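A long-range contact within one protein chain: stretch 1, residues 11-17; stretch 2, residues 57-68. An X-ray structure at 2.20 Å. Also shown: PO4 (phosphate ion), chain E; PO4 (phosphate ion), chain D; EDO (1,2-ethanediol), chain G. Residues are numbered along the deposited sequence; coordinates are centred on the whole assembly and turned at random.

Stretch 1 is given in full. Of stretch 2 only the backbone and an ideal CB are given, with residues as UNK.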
# COMPACT_ATOMS: atom_id res chain seq x y z
N SER A 11 2.80 -16.47 -11.43
CA SER A 11 2.97 -16.55 -9.97
C SER A 11 2.04 -15.56 -9.28
O SER A 11 1.30 -14.82 -9.94
CB SER A 11 4.42 -16.27 -9.52
OG SER A 11 4.82 -14.91 -9.67
N GLN A 12 2.05 -15.58 -7.96
CA GLN A 12 1.27 -14.63 -7.19
C GLN A 12 -0.21 -14.45 -7.60
O GLN A 12 -0.66 -13.32 -7.87
CB GLN A 12 1.97 -13.26 -7.24
CG GLN A 12 3.45 -13.24 -6.84
CD GLN A 12 4.10 -11.92 -7.25
OE1 GLN A 12 3.93 -10.87 -6.60
NE2 GLN A 12 4.81 -11.95 -8.38
N THR A 13 -0.96 -15.54 -7.57
CA THR A 13 -2.36 -15.52 -7.89
C THR A 13 -3.14 -15.18 -6.61
O THR A 13 -2.91 -15.76 -5.55
CB THR A 13 -2.80 -16.89 -8.51
OG1 THR A 13 -2.06 -17.12 -9.73
CG2 THR A 13 -4.27 -16.89 -8.86
N ILE A 14 -4.05 -14.22 -6.73
CA ILE A 14 -4.89 -13.77 -5.62
C ILE A 14 -6.34 -13.88 -6.07
O ILE A 14 -6.71 -13.38 -7.13
CB ILE A 14 -4.55 -12.32 -5.28
CG1 ILE A 14 -3.03 -12.22 -5.01
CG2 ILE A 14 -5.28 -11.89 -4.03
CD1 ILE A 14 -2.55 -10.83 -4.65
N ILE A 15 -7.17 -14.48 -5.22
CA ILE A 15 -8.54 -14.76 -5.53
C ILE A 15 -9.46 -14.38 -4.42
O ILE A 15 -9.12 -14.55 -3.26
CB ILE A 15 -8.74 -16.28 -5.74
CG1 ILE A 15 -7.90 -16.76 -6.92
CG2 ILE A 15 -10.23 -16.63 -5.82
CD1 ILE A 15 -7.88 -18.33 -7.02
N ARG A 16 -10.64 -13.88 -4.80
CA ARG A 16 -11.67 -13.56 -3.82
C ARG A 16 -12.98 -13.92 -4.50
O ARG A 16 -13.19 -13.63 -5.69
CB ARG A 16 -11.69 -12.08 -3.43
CG ARG A 16 -12.49 -11.87 -2.17
CD ARG A 16 -12.78 -10.37 -1.83
NE ARG A 16 -13.66 -9.81 -2.84
CZ ARG A 16 -14.06 -8.54 -2.89
NH1 ARG A 16 -13.67 -7.67 -1.96
NH2 ARG A 16 -14.89 -8.17 -3.86
N ASP A 17 -13.87 -14.57 -3.76
CA ASP A 17 -15.16 -14.95 -4.30
C ASP A 17 -16.14 -14.78 -3.14
O ASP A 17 -16.00 -15.43 -2.12
CB ASP A 17 -15.11 -16.40 -4.80
CG ASP A 17 -16.41 -16.83 -5.46
OD1 ASP A 17 -17.43 -16.86 -4.76
OD2 ASP A 17 -16.39 -17.16 -6.67
N UNK A 57 -15.71 -3.75 -11.75
CA UNK A 57 -14.47 -2.97 -11.62
C UNK A 57 -14.28 -2.81 -10.12
O UNK A 57 -15.21 -2.42 -9.40
CB UNK A 57 -14.53 -1.62 -12.34
N UNK A 58 -13.10 -3.18 -9.64
CA UNK A 58 -12.80 -3.06 -8.22
C UNK A 58 -11.84 -1.92 -8.04
O UNK A 58 -11.19 -1.48 -9.00
CB UNK A 58 -12.22 -4.36 -7.65
N UNK A 59 -11.72 -1.46 -6.79
CA UNK A 59 -10.82 -0.34 -6.47
C UNK A 59 -9.38 -0.82 -6.60
O UNK A 59 -9.12 -2.03 -6.51
CB UNK A 59 -11.08 0.20 -5.06
N UNK A 60 -8.45 0.10 -6.82
CA UNK A 60 -7.06 -0.26 -7.06
C UNK A 60 -6.34 -0.96 -5.90
O UNK A 60 -5.27 -1.45 -6.06
CB UNK A 60 -6.29 1.01 -7.42
N UNK A 61 -6.95 -0.98 -4.74
CA UNK A 61 -6.27 -1.59 -3.63
C UNK A 61 -6.75 -2.92 -3.19
O UNK A 61 -6.14 -3.50 -2.28
CB UNK A 61 -6.33 -0.65 -2.43
N UNK A 62 -7.83 -3.40 -3.82
CA UNK A 62 -8.39 -4.69 -3.43
C UNK A 62 -7.39 -5.85 -3.36
O UNK A 62 -7.42 -6.68 -2.44
CB UNK A 62 -9.50 -5.06 -4.41
N UNK A 63 -6.51 -5.88 -4.36
CA UNK A 63 -5.51 -6.89 -4.50
C UNK A 63 -4.72 -7.09 -3.20
O UNK A 63 -4.61 -8.20 -2.70
CB UNK A 63 -4.57 -6.53 -5.65
N UNK A 64 -4.16 -6.00 -2.68
CA UNK A 64 -3.36 -6.05 -1.48
C UNK A 64 -4.20 -6.27 -0.23
O UNK A 64 -3.70 -6.78 0.77
CB UNK A 64 -2.55 -4.76 -1.34
N UNK A 65 -5.47 -5.88 -0.26
CA UNK A 65 -6.30 -6.09 0.91
C UNK A 65 -6.66 -7.57 1.00
O UNK A 65 -6.77 -8.10 2.09
CB UNK A 65 -7.56 -5.22 0.85
N UNK A 66 -6.86 -8.24 -0.14
CA UNK A 66 -7.19 -9.67 -0.11
C UNK A 66 -5.95 -10.37 0.51
O UNK A 66 -6.03 -11.04 1.51
CB UNK A 66 -7.52 -10.21 -1.50
N UNK A 67 -4.81 -10.14 -0.11
CA UNK A 67 -3.60 -10.74 0.33
C UNK A 67 -3.27 -10.44 1.81
O UNK A 67 -2.78 -11.31 2.53
CB UNK A 67 -2.46 -10.27 -0.58
N UNK A 68 -3.54 -9.23 2.26
CA UNK A 68 -3.27 -8.87 3.65
C UNK A 68 -4.18 -9.59 4.59
O UNK A 68 -3.79 -9.97 5.71
CB UNK A 68 -3.41 -7.36 3.86
P PO4 E . -13.29 -4.62 1.56
O1 PO4 E . -13.36 -4.39 0.06
O2 PO4 E . -13.81 -6.01 1.89
O3 PO4 E . -11.87 -4.52 2.06
O4 PO4 E . -14.13 -3.52 2.21
P PO4 D . -15.95 -4.48 -2.42
O1 PO4 D . -16.63 -5.46 -3.36
O2 PO4 D . -16.40 -3.07 -2.78
O3 PO4 D . -16.33 -4.78 -0.97
O4 PO4 D . -14.47 -4.64 -2.57
C1 EDO G . -10.54 -8.14 1.27
O1 EDO G . -10.65 -7.07 2.25
C2 EDO G . -11.71 -9.07 1.33
O2 EDO G . -12.85 -8.38 0.89

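Stretch 1 is a strand. The helical part of stretch 2, from 62 to 68, crosses it nearly at right angles, at 87°, with 8.4 Å between the axes. The strand offers I14 and R16 to the helix, with Q12 beside them.

Position 57 has an extended backbone and nothing of stretch 1 near its CB. Almost any residue would suit. It is R57, whose NH1 makes a weak hydrogen bond to the O of position 58, at 2.8 Å.

At position 58, CA-to-CB points toward stretch 1, but the CB is not within 5.5 Å of it. A longer side chain could get there. An anion could meet the R16 guanidinium, or a cation the nearby phosphate (chain D). The residue is K58. Its NZ donates to O1 of that phosphate at 2.8 Å, and R16 NH2 donates to the same oxygen at 3.3 Å. The shared anion offsets the closeness of like charges, with K58 NZ 3.8 Å from R16 NH2.

Position 59 precedes the turn into the helix. Asn, Asp, Ser or Thr would suit as a cap. It is N59, whose OD1 accepts from the N of position 61 at 2.7 Å.

Positions 60 and 61 are the middle of a type I turn, out of reach of stretch 1. Polar residues would fit both: here N60 and N61.

Position 62 starts the helix, and its CB is 5.5 Å from R16 NH1. An acid could pair with the guanidinium; an apolar chain could cover it. It is L62. Its CD2 lies over one face of the guanidinium, and its CD1 is 3.4 Å from R16 NH1. The edge stays free for the phosphate and ethanediol, to which R16 NH1 donates.

At position 63, CB points sideways and is 4.9 Å from I14 CD1. A long chain could run past the isoleucine toward Q12; Leu, Met, Lys or Arg would suit. It is R63. I14 CD1 lies over one face of its guanidinium, 3.6 Å from R63 CZ. A water joins the stretches, donating to Q12 O and accepting from R63 NH2.

Position 64 points away, so a polar residue is natural. D64 forms a salt bridge with R63: OD1 to NH1, 2.6 Å.

Position 65 points sideways, with a phosphate (chain E) within range of a long cation. R65 NE donates to O3 of that phosphate at 2.7 Å, and R65 NH1 to N59 OD1 at 3.1 Å.

Position 66 points toward the strand, with CB 3.8 Å from I14 CG2 and 5.0 Å from R16 CB. Ile, Val or Leu would be plausible. I66 CG2 packs 3.4 Å from I14 CG2, while I66 CD1 is 3.6 Å from R16 CB.

At position 67, CB is sideways, 4.1 Å from I14 CD1. Alanine or a long polar chain would do. K67 touches I14 with its CB, and its end leads away.

Position 68 is out of reach; small or polar residues suit. It is S68.

Stretch 2, residues 57-68: RKNNNLRDRIKS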
# COMPACT_ATOMS: atom_id res chain seq x y z
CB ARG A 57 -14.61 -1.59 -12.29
CG ARG A 57 -13.35 -0.64 -12.25
CD ARG A 57 -12.11 -1.26 -12.89
NE ARG A 57 -11.02 -0.31 -13.19
CZ ARG A 57 -10.30 0.39 -12.30
NH1 ARG A 57 -10.53 0.30 -11.00
NH2 ARG A 57 -9.32 1.17 -12.73
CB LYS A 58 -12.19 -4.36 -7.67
CG LYS A 58 -12.92 -5.60 -8.12
CD LYS A 58 -14.44 -5.58 -7.82
CE LYS A 58 -14.74 -5.44 -6.35
NZ LYS A 58 -16.22 -5.45 -6.16
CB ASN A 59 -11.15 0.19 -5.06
CG ASN A 59 -10.64 -0.71 -3.93
OD1 ASN A 59 -9.44 -0.76 -3.67
ND2 ASN A 59 -11.55 -1.37 -3.24
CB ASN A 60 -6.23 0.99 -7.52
CG ASN A 60 -6.81 1.66 -8.78
OD1 ASN A 60 -7.24 0.99 -9.72
ND2 ASN A 60 -6.79 2.99 -8.81
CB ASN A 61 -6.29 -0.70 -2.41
CG ASN A 61 -5.14 0.18 -2.42
OD1 ASN A 61 -4.21 -0.05 -3.19
ND2 ASN A 61 -5.14 1.20 -1.55
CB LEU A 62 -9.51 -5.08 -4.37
CG LEU A 62 -10.26 -6.30 -3.83
CD1 LEU A 62 -10.69 -6.00 -2.39
CD2 LEU A 62 -11.51 -6.59 -4.68
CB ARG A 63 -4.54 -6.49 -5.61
CG ARG A 63 -3.28 -7.41 -5.57
CD ARG A 63 -2.14 -7.00 -6.50
NE ARG A 63 -1.05 -8.00 -6.56
CZ ARG A 63 -0.21 -8.31 -5.57
NH1 ARG A 63 -0.30 -7.70 -4.40
NH2 ARG A 63 0.73 -9.24 -5.76
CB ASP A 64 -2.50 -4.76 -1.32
CG ASP A 64 -1.32 -4.71 -2.29
OD1 ASP A 64 -0.85 -5.77 -2.74
OD2 ASP A 64 -0.82 -3.60 -2.57
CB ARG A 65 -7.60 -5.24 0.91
CG ARG A 65 -7.40 -3.75 1.11
CD ARG A 65 -8.68 -3.08 1.68
NE ARG A 65 -9.84 -3.20 0.81
CZ ARG A 65 -9.93 -2.64 -0.39
NH1 ARG A 65 -8.93 -1.92 -0.85
NH2 ARG A 65 -11.01 -2.81 -1.13
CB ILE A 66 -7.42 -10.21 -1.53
CG1 ILE A 66 -8.69 -9.56 -2.13
CG2 ILE A 66 -7.58 -11.75 -1.49
CD1 ILE A 66 -8.83 -9.82 -3.58
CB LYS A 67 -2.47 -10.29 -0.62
CG LYS A 67 -1.15 -10.91 -0.31
CD LYS A 67 -0.06 -10.60 -1.35
CE LYS A 67 1.26 -11.15 -0.82
NZ LYS A 67 0.98 -12.49 -0.16
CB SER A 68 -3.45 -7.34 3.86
OG SER A 68 -3.70 -7.02 5.21
O HOH W 1 -0.46 -10.40 -8.03
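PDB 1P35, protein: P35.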